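Local coordinates for protein MHC class I antigen (Anolis carolinensis, PDB 7CPO) that probably presents peptides at the cell surface to T cells, holding them in the groove of its alpha 1 and alpha 2 domains in complex with beta2-microglobulin, at residues Tyr115-Ile125 against Trp134-Lys145. Sequence-based numbering, arbitrary orientation.
Sequences YQYAYDGRDYI and WMAADVPAQNTK
The ring of Y124 carries the methyl of A141 over one face, a CH-pi contact with A141 CB 3.8 Å from the ring centroid, and meets T144 at its edge. There Y124 OH donates to T144 OG1 over 2.6 Å, helping to orient a hydroxyl that also bonds the backbone of the bound peptide; the Y124 ring itself touches an apolar peptide side chain. With CG anti to the backbone N (chi1 179°), the ring reaches back to helix 141-149 although its CB starts away from it. Y115 CE2 lies 3.8 Å from W134 CH2, near the plane of the indole, the two rings oblique at 77°. Between these aromatic groups I125 extends CD1 to W134 CB and to T144 CG2, 3.6 Å from the latter. On the backbone, A137 N donates to Y124 O (2.9 Å), and I125 CA points its hydrogen at M135 O beside the non-hydrogen-bonded pair I125-A136. A classic beta bulge sets Y124 and I125 together opposite Y117. D138 OD1 caps A141 N at 2.8 Å. The contact ties the edge hairpin of the groove floor to helix 141-149, with helix 62-87 against Y124 and helix 152-176 flanking Y115 and W134.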
ATOM      1  N   TYR A 115      -6.859 -14.877   6.106  1.00 21.64           N
ATOM      2  CA  TYR A 115      -5.592 -15.583   6.225  1.00 24.55           C
ATOM      3  C   TYR A 115      -5.349 -16.302   4.901  1.00 21.56           C
ATOM      4  O   TYR A 115      -5.982 -17.325   4.628  1.00 20.14           O
ATOM      5  CB  TYR A 115      -5.669 -16.537   7.416  1.00 17.25           C
ATOM      6  CG  TYR A 115      -4.379 -17.157   7.846  1.00 16.10           C
ATOM      7  CD1 TYR A 115      -3.784 -16.803   9.049  1.00 15.61           C
ATOM      8  CD2 TYR A 115      -3.761 -18.137   7.062  1.00 18.17           C
ATOM      9  CE1 TYR A 115      -2.588 -17.407   9.460  1.00 20.28           C
ATOM     10  CE2 TYR A 115      -2.564 -18.737   7.461  1.00 16.42           C
ATOM     11  CZ  TYR A 115      -1.992 -18.372   8.658  1.00 21.91           C
ATOM     12  OH  TYR A 115      -0.818 -18.966   9.054  1.00 24.85           O
ATOM     13  N   GLN A 116      -4.469 -15.751   4.056  1.00 17.98           N
ATOM     14  CA  GLN A 116      -4.418 -16.094   2.640  1.00 14.38           C
ATOM     15  C   GLN A 116      -2.983 -16.138   2.141  1.00 16.96           C
ATOM     16  O   GLN A 116      -2.132 -15.356   2.575  1.00 23.70           O
ATOM     17  CB  GLN A 116      -5.195 -15.081   1.790  1.00 17.22           C
ATOM     18  CG  GLN A 116      -6.601 -14.810   2.280  1.00 22.32           C
ATOM     19  CD  GLN A 116      -7.289 -13.719   1.484  1.00 29.41           C
ATOM     20  OE1 GLN A 116      -7.656 -12.686   2.030  1.00 34.90           O
ATOM     21  NE2 GLN A 116      -7.464 -13.946   0.186  1.00 34.79           N
ATOM     22  N   TYR A 117      -2.741 -17.033   1.183  1.00 19.36           N
ATOM     23  CA  TYR A 117      -1.446 -17.219   0.548  1.00 16.02           C
ATOM     24  C   TYR A 117      -1.599 -17.171  -0.964  1.00 19.70           C
ATOM     25  O   TYR A 117      -2.585 -17.677  -1.505  1.00 24.61           O
ATOM     26  CB  TYR A 117      -0.841 -18.557   0.903  1.00 16.97           C
ATOM     27  CG  TYR A 117      -0.516 -18.804   2.361  1.00 21.04           C
ATOM     28  CD1 TYR A 117       0.657 -18.310   2.937  1.00 21.56           C
ATOM     29  CD2 TYR A 117      -1.347 -19.596   3.144  1.00 18.39           C
ATOM     30  CE1 TYR A 117       0.984 -18.587   4.265  1.00 18.26           C
ATOM     31  CE2 TYR A 117      -1.034 -19.871   4.470  1.00 25.59           C
ATOM     32  CZ  TYR A 117       0.136 -19.371   5.022  1.00 20.26           C
ATOM     33  OH  TYR A 117       0.429 -19.643   6.333  1.00 29.53           O
ATOM     34  N   ALA A 118      -0.613 -16.593  -1.650  1.00 18.07           N
ATOM     35  CA  ALA A 118      -0.591 -16.542  -3.108  1.00 22.47           C
ATOM     36  C   ALA A 118       0.752 -17.023  -3.644  1.00 34.22           C
ATOM     37  O   ALA A 118       1.813 -16.657  -3.114  1.00 26.45           O
ATOM     38  CB  ALA A 118      -0.835 -15.131  -3.635  1.00 18.55           C
ATOM     39  N   TYR A 119       0.706 -17.806  -4.723  1.00 20.09           N
ATOM     40  CA  TYR A 119       1.914 -18.219  -5.429  1.00 23.60           C
ATOM     41  C   TYR A 119       1.989 -17.511  -6.774  1.00 23.26           C
ATOM     42  O   TYR A 119       1.029 -17.546  -7.553  1.00 35.16           O
ATOM     43  CB  TYR A 119       1.938 -19.733  -5.629  1.00 24.99           C
ATOM     44  CG  TYR A 119       3.240 -20.258  -6.181  1.00 32.13           C
ATOM     45  CD1 TYR A 119       4.451 -19.922  -5.586  1.00 26.38           C
ATOM     46  CD2 TYR A 119       3.258 -21.118  -7.274  1.00 27.76           C
ATOM     47  CE1 TYR A 119       5.640 -20.421  -6.069  1.00 31.44           C
ATOM     48  CE2 TYR A 119       4.441 -21.622  -7.767  1.00 27.46           C
ATOM     49  CZ  TYR A 119       5.629 -21.275  -7.164  1.00 36.84           C
ATOM     50  OH  TYR A 119       6.815 -21.779  -7.649  1.00 35.53           O
ATOM     51  N   ASP A 120       3.120 -16.873  -7.044  1.00 24.15           N
ATOM     52  CA  ASP A 120       3.314 -16.118  -8.283  1.00 26.46           C
ATOM     53  C   ASP A 120       2.146 -15.175  -8.567  1.00 30.10           C
ATOM     54  O   ASP A 120       1.702 -15.038  -9.712  1.00 28.26           O
ATOM     55  CB  ASP A 120       3.528 -17.060  -9.470  1.00 27.87           C
ATOM     56  CG  ASP A 120       4.839 -17.786  -9.400  1.00 28.83           C
ATOM     57  OD1 ASP A 120       5.801 -17.189  -8.885  1.00 35.22           O
ATOM     58  OD2 ASP A 120       4.914 -18.944  -9.861  1.00 38.69           O
ATOM     59  N   GLY A 121       1.619 -14.543  -7.514  1.00 25.62           N
ATOM     60  CA  GLY A 121       0.600 -13.509  -7.668  1.00 26.68           C
ATOM     61  C   GLY A 121      -0.822 -13.991  -7.893  1.00 30.93           C
ATOM     62  O   GLY A 121      -1.715 -13.153  -8.095  1.00 30.37           O
ATOM     63  N   ARG A 122      -1.055 -15.303  -7.883  1.00 31.62           N
ATOM     64  CA  ARG A 122      -2.364 -15.928  -8.004  1.00 27.22           C
ATOM     65  C   ARG A 122      -2.662 -16.645  -6.695  1.00 31.49           C
ATOM     66  O   ARG A 122      -1.747 -17.165  -6.044  1.00 29.90           O
ATOM     67  CB  ARG A 122      -2.380 -16.942  -9.156  1.00 27.57           C
ATOM     68  CG  ARG A 122      -2.163 -16.318 -10.525  1.00 59.90           C
ATOM     69  CD  ARG A 122      -2.092 -17.366 -11.650  1.00 50.73           C
ATOM     70  NE  ARG A 122      -1.305 -18.553 -11.303  1.00 64.52           N
ATOM     71  CZ  ARG A 122      -0.048 -18.768 -11.702  1.00 76.13           C
ATOM     72  NH1 ARG A 122       0.573 -17.866 -12.457  1.00 66.33           N
ATOM     73  NH2 ARG A 122       0.597 -19.882 -11.344  1.00 61.64           N
ATOM     74  N   ASP A 123      -3.938 -16.664  -6.306  1.00 30.09           N
ATOM     75  CA  ASP A 123      -4.339 -17.339  -5.077  1.00 25.87           C
ATOM     76  C   ASP A 123      -3.797 -18.752  -5.031  1.00 23.70           C
ATOM     77  O   ASP A 123      -3.813 -19.474  -6.031  1.00 27.16           O
ATOM     78  CB  ASP A 123      -5.859 -17.405  -4.940  1.00 27.86           C
ATOM     79  CG  ASP A 123      -6.499 -16.054  -4.839  1.00 31.60           C
ATOM     80  OD1 ASP A 123      -5.796 -15.084  -4.509  1.00 37.36           O
ATOM     81  OD2 ASP A 123      -7.727 -15.978  -5.031  1.00 36.98           O
ATOM     82  N   TYR A 124      -3.328 -19.155  -3.853  1.00 20.09           N
ATOM     83  CA  TYR A 124      -2.904 -20.525  -3.661  1.00 16.60           C
ATOM     84  C   TYR A 124      -3.810 -21.270  -2.687  1.00 24.81           C
ATOM     85  O   TYR A 124      -4.454 -22.253  -3.074  1.00 21.36           O
ATOM     86  CB  TYR A 124      -1.447 -20.574  -3.212  1.00 17.65           C
ATOM     87  CG  TYR A 124      -0.983 -21.988  -2.974  1.00 24.82           C
ATOM     88  CD1 TYR A 124      -0.698 -22.831  -4.036  1.00 20.79           C
ATOM     89  CD2 TYR A 124      -0.858 -22.489  -1.686  1.00 20.21           C
ATOM     90  CE1 TYR A 124      -0.293 -24.139  -3.825  1.00 31.50           C
ATOM     91  CE2 TYR A 124      -0.438 -23.797  -1.462  1.00 27.30           C
ATOM     92  CZ  TYR A 124      -0.164 -24.617  -2.533  1.00 27.30           C
ATOM     93  OH  TYR A 124       0.236 -25.914  -2.319  1.00 24.83           O
ATOM     94  N   ILE A 125      -3.876 -20.833  -1.428  1.00 24.31           N
ATOM     95  CA  ILE A 125      -4.730 -21.448  -0.414  1.00 18.60           C
ATOM     96  C   ILE A 125      -5.104 -20.371   0.599  1.00 23.31           C
ATOM     97  O   ILE A 125      -4.339 -19.431   0.847  1.00 25.25           O
ATOM     98  CB  ILE A 125      -4.042 -22.671   0.257  1.00 21.24           C
ATOM     99  CG1 ILE A 125      -5.084 -23.662   0.780  1.00 19.73           C
ATOM    100  CG2 ILE A 125      -3.048 -22.254   1.368  1.00 15.65           C
ATOM    101  CD1 ILE A 125      -4.508 -25.015   1.158  1.00 16.43           C
ATOM    102  N   TRP A 134      -9.753 -25.415   4.421  1.00 21.41           N
ATOM    103  CA  TRP A 134      -8.919 -24.610   3.538  1.00 20.51           C
ATOM    104  C   TRP A 134      -9.451 -24.646   2.109  1.00 26.53           C
ATOM    105  O   TRP A 134      -9.886 -25.696   1.626  1.00 26.31           O
ATOM    106  CB  TRP A 134      -7.461 -25.096   3.583  1.00 21.40           C
ATOM    107  CG  TRP A 134      -6.800 -24.913   4.958  1.00 20.31           C
ATOM    108  CD1 TRP A 134      -6.892 -25.755   6.029  1.00 20.84           C
ATOM    109  CD2 TRP A 134      -5.974 -23.816   5.381  1.00 22.92           C
ATOM    110  NE1 TRP A 134      -6.172 -25.258   7.094  1.00 22.88           N
ATOM    111  CE2 TRP A 134      -5.592 -24.070   6.722  1.00 30.10           C
ATOM    112  CE3 TRP A 134      -5.514 -22.641   4.755  1.00 23.38           C
ATOM    113  CZ2 TRP A 134      -4.773 -23.193   7.453  1.00 14.97           C
ATOM    114  CZ3 TRP A 134      -4.700 -21.774   5.478  1.00 18.31           C
ATOM    115  CH2 TRP A 134      -4.342 -22.057   6.816  1.00 17.34           C
ATOM    116  N   MET A 135      -9.418 -23.493   1.436  1.00 18.43           N
ATOM    117  CA  MET A 135      -9.777 -23.378   0.026  1.00 27.90           C
ATOM    118  C   MET A 135      -8.514 -23.391  -0.832  1.00 24.28           C
ATOM    119  O   MET A 135      -7.772 -22.405  -0.872  1.00 27.10           O
ATOM    120  CB  MET A 135     -10.563 -22.098  -0.246  1.00 26.77           C
ATOM    121  CG  MET A 135     -11.681 -21.839   0.705  1.00 39.47           C
ATOM    122  SD  MET A 135     -12.298 -20.169   0.472  1.00 73.30           S
ATOM    123  CE  MET A 135     -12.169 -20.003  -1.325  1.00 39.04           C
ATOM    124  N   ALA A 136      -8.308 -24.487  -1.552  1.00 25.16           N
ATOM    125  CA  ALA A 136      -7.233 -24.597  -2.527  1.00 27.26           C
ATOM    126  C   ALA A 136      -7.672 -23.997  -3.851  1.00 24.47           C
ATOM    127  O   ALA A 136      -8.803 -24.203  -4.294  1.00 36.07           O
ATOM    128  CB  ALA A 136      -6.849 -26.064  -2.733  1.00 30.93           C
ATOM    129  N   ALA A 137      -6.770 -23.266  -4.494  1.00 28.07           N
ATOM    130  CA  ALA A 137      -7.143 -22.597  -5.733  1.00 31.64           C
ATOM    131  C   ALA A 137      -7.018 -23.504  -6.953  1.00 30.92           C
ATOM    132  O   ALA A 137      -7.649 -23.225  -7.975  1.00 31.11           O
ATOM    133  CB  ALA A 137      -6.303 -21.325  -5.928  1.00 23.04           C
ATOM    134  N   ASP A 138      -6.236 -24.580  -6.870  1.00 31.82           N
ATOM    135  CA  ASP A 138      -6.020 -25.471  -8.004  1.00 34.26           C
ATOM    136  C   ASP A 138      -5.663 -26.855  -7.480  1.00 39.04           C
ATOM    137  O   ASP A 138      -5.581 -27.076  -6.267  1.00 37.21           O
ATOM    138  CB  ASP A 138      -4.928 -24.931  -8.927  1.00 29.12           C
ATOM    139  CG  ASP A 138      -3.606 -24.747  -8.222  1.00 33.92           C
ATOM    140  OD1 ASP A 138      -3.321 -25.470  -7.243  1.00 38.63           O
ATOM    141  OD2 ASP A 138      -2.832 -23.867  -8.655  1.00 49.75           O
ATOM    142  N   VAL A 139      -5.402 -27.780  -8.401  1.00 45.07           N
ATOM    143  CA  VAL A 139      -5.175 -29.172  -8.010  1.00 39.84           C
ATOM    144  C   VAL A 139      -3.815 -29.350  -7.328  1.00 42.55           C
ATOM    145  O   VAL A 139      -3.734 -30.162  -6.391  1.00 40.11           O
ATOM    146  CB  VAL A 139      -5.396 -30.132  -9.201  1.00 43.03           C
ATOM    147  CG1 VAL A 139      -4.680 -29.692 -10.472  1.00 52.27           C
ATOM    148  CG2 VAL A 139      -5.027 -31.554  -8.830  1.00 37.27           C
ATOM    149  N   PRO A 140      -2.739 -28.619  -7.686  1.00 36.66           N
ATOM    150  CA  PRO A 140      -1.528 -28.694  -6.840  1.00 36.10           C
ATOM    151  C   PRO A 140      -1.756 -28.259  -5.404  1.00 33.70           C
ATOM    152  O   PRO A 140      -1.274 -28.927  -4.480  1.00 31.83           O
ATOM    153  CB  PRO A 140      -0.537 -27.765  -7.555  1.00 34.34           C
ATOM    154  CG  PRO A 140      -0.921 -27.846  -8.955  1.00 35.30           C
ATOM    155  CD  PRO A 140      -2.435 -27.916  -8.946  1.00 39.99           C
ATOM    156  N   ALA A 141      -2.481 -27.161  -5.180  1.00 33.12           N
ATOM    157  CA  ALA A 141      -2.754 -26.740  -3.808  1.00 29.64           C
ATOM    158  C   ALA A 141      -3.537 -27.784  -3.014  1.00 30.85           C
ATOM    159  O   ALA A 141      -3.518 -27.746  -1.774  1.00 26.80           O
ATOM    160  CB  ALA A 141      -3.510 -25.423  -3.801  1.00 28.81           C
ATOM    161  N   GLN A 142      -4.197 -28.733  -3.691  1.00 25.22           N
ATOM    162  CA  GLN A 142      -4.920 -29.778  -2.970  1.00 26.34           C
ATOM    163  C   GLN A 142      -3.986 -30.651  -2.162  1.00 26.96           C
ATOM    164  O   GLN A 142      -4.413 -31.235  -1.158  1.00 31.43           O
ATOM    165  CB  GLN A 142      -5.759 -30.621  -3.929  1.00 27.33           C
ATOM    166  CG  GLN A 142      -7.047 -29.910  -4.309  1.00 26.11           C
ATOM    167  CD  GLN A 142      -7.700 -30.487  -5.533  1.00 42.46           C
ATOM    168  OE1 GLN A 142      -7.476 -31.649  -5.881  1.00 43.40           O
ATOM    169  NE2 GLN A 142      -8.505 -29.671  -6.212  1.00 36.38           N
ATOM    170  N   ASN A 143      -2.712 -30.720  -2.545  1.00 26.97           N
ATOM    171  CA  ASN A 143      -1.715 -31.322  -1.666  1.00 30.80           C
ATOM    172  C   ASN A 143      -1.672 -30.595  -0.323  1.00 30.27           C
ATOM    173  O   ASN A 143      -1.739 -31.216   0.740  1.00 35.87           O
ATOM    174  CB  ASN A 143      -0.343 -31.305  -2.353  1.00 37.79           C
ATOM    175  CG  ASN A 143      -0.341 -32.058  -3.694  1.00 42.32           C
ATOM    176  OD1 ASN A 143      -0.651 -33.252  -3.753  1.00 47.84           O
ATOM    177  ND2 ASN A 143      -0.006 -31.351  -4.776  1.00 33.47           N
ATOM    178  N   THR A 144      -1.604 -29.266  -0.354  1.00 27.74           N
ATOM    179  CA  THR A 144      -1.569 -28.520   0.896  1.00 26.87           C
ATOM    180  C   THR A 144      -2.899 -28.619   1.640  1.00 31.02           C
ATOM    181  O   THR A 144      -2.914 -28.768   2.869  1.00 23.53           O
ATOM    182  CB  THR A 144      -1.202 -27.064   0.615  1.00 26.40           C
ATOM    183  OG1 THR A 144       0.106 -27.016   0.027  1.00 26.98           O
ATOM    184  CG2 THR A 144      -1.198 -26.266   1.896  1.00 24.01           C
ATOM    185  N   LYS A 145      -4.030 -28.574   0.914  1.00 25.42           N
ATOM    186  CA  LYS A 145      -5.342 -28.625   1.571  1.00 28.41           C
ATOM    187  C   LYS A 145      -5.475 -29.850   2.450  1.00 32.70           C
ATOM    188  O   LYS A 145      -6.279 -29.897   3.385  1.00 35.25           O
ATOM    189  CB  LYS A 145      -6.466 -28.611   0.531  1.00 34.46           C
ATOM    190  CG  LYS A 145      -7.880 -28.779   1.103  1.00 15.74           C
ATOM    191  CD  LYS A 145      -8.921 -28.456   0.022  1.00 29.03           C
ATOM    192  CE  LYS A 145     -10.360 -28.766   0.483  1.00 25.38           C
ATOM    193  NZ  LYS A 145     -10.705 -28.207   1.844  1.00 28.79           N
TER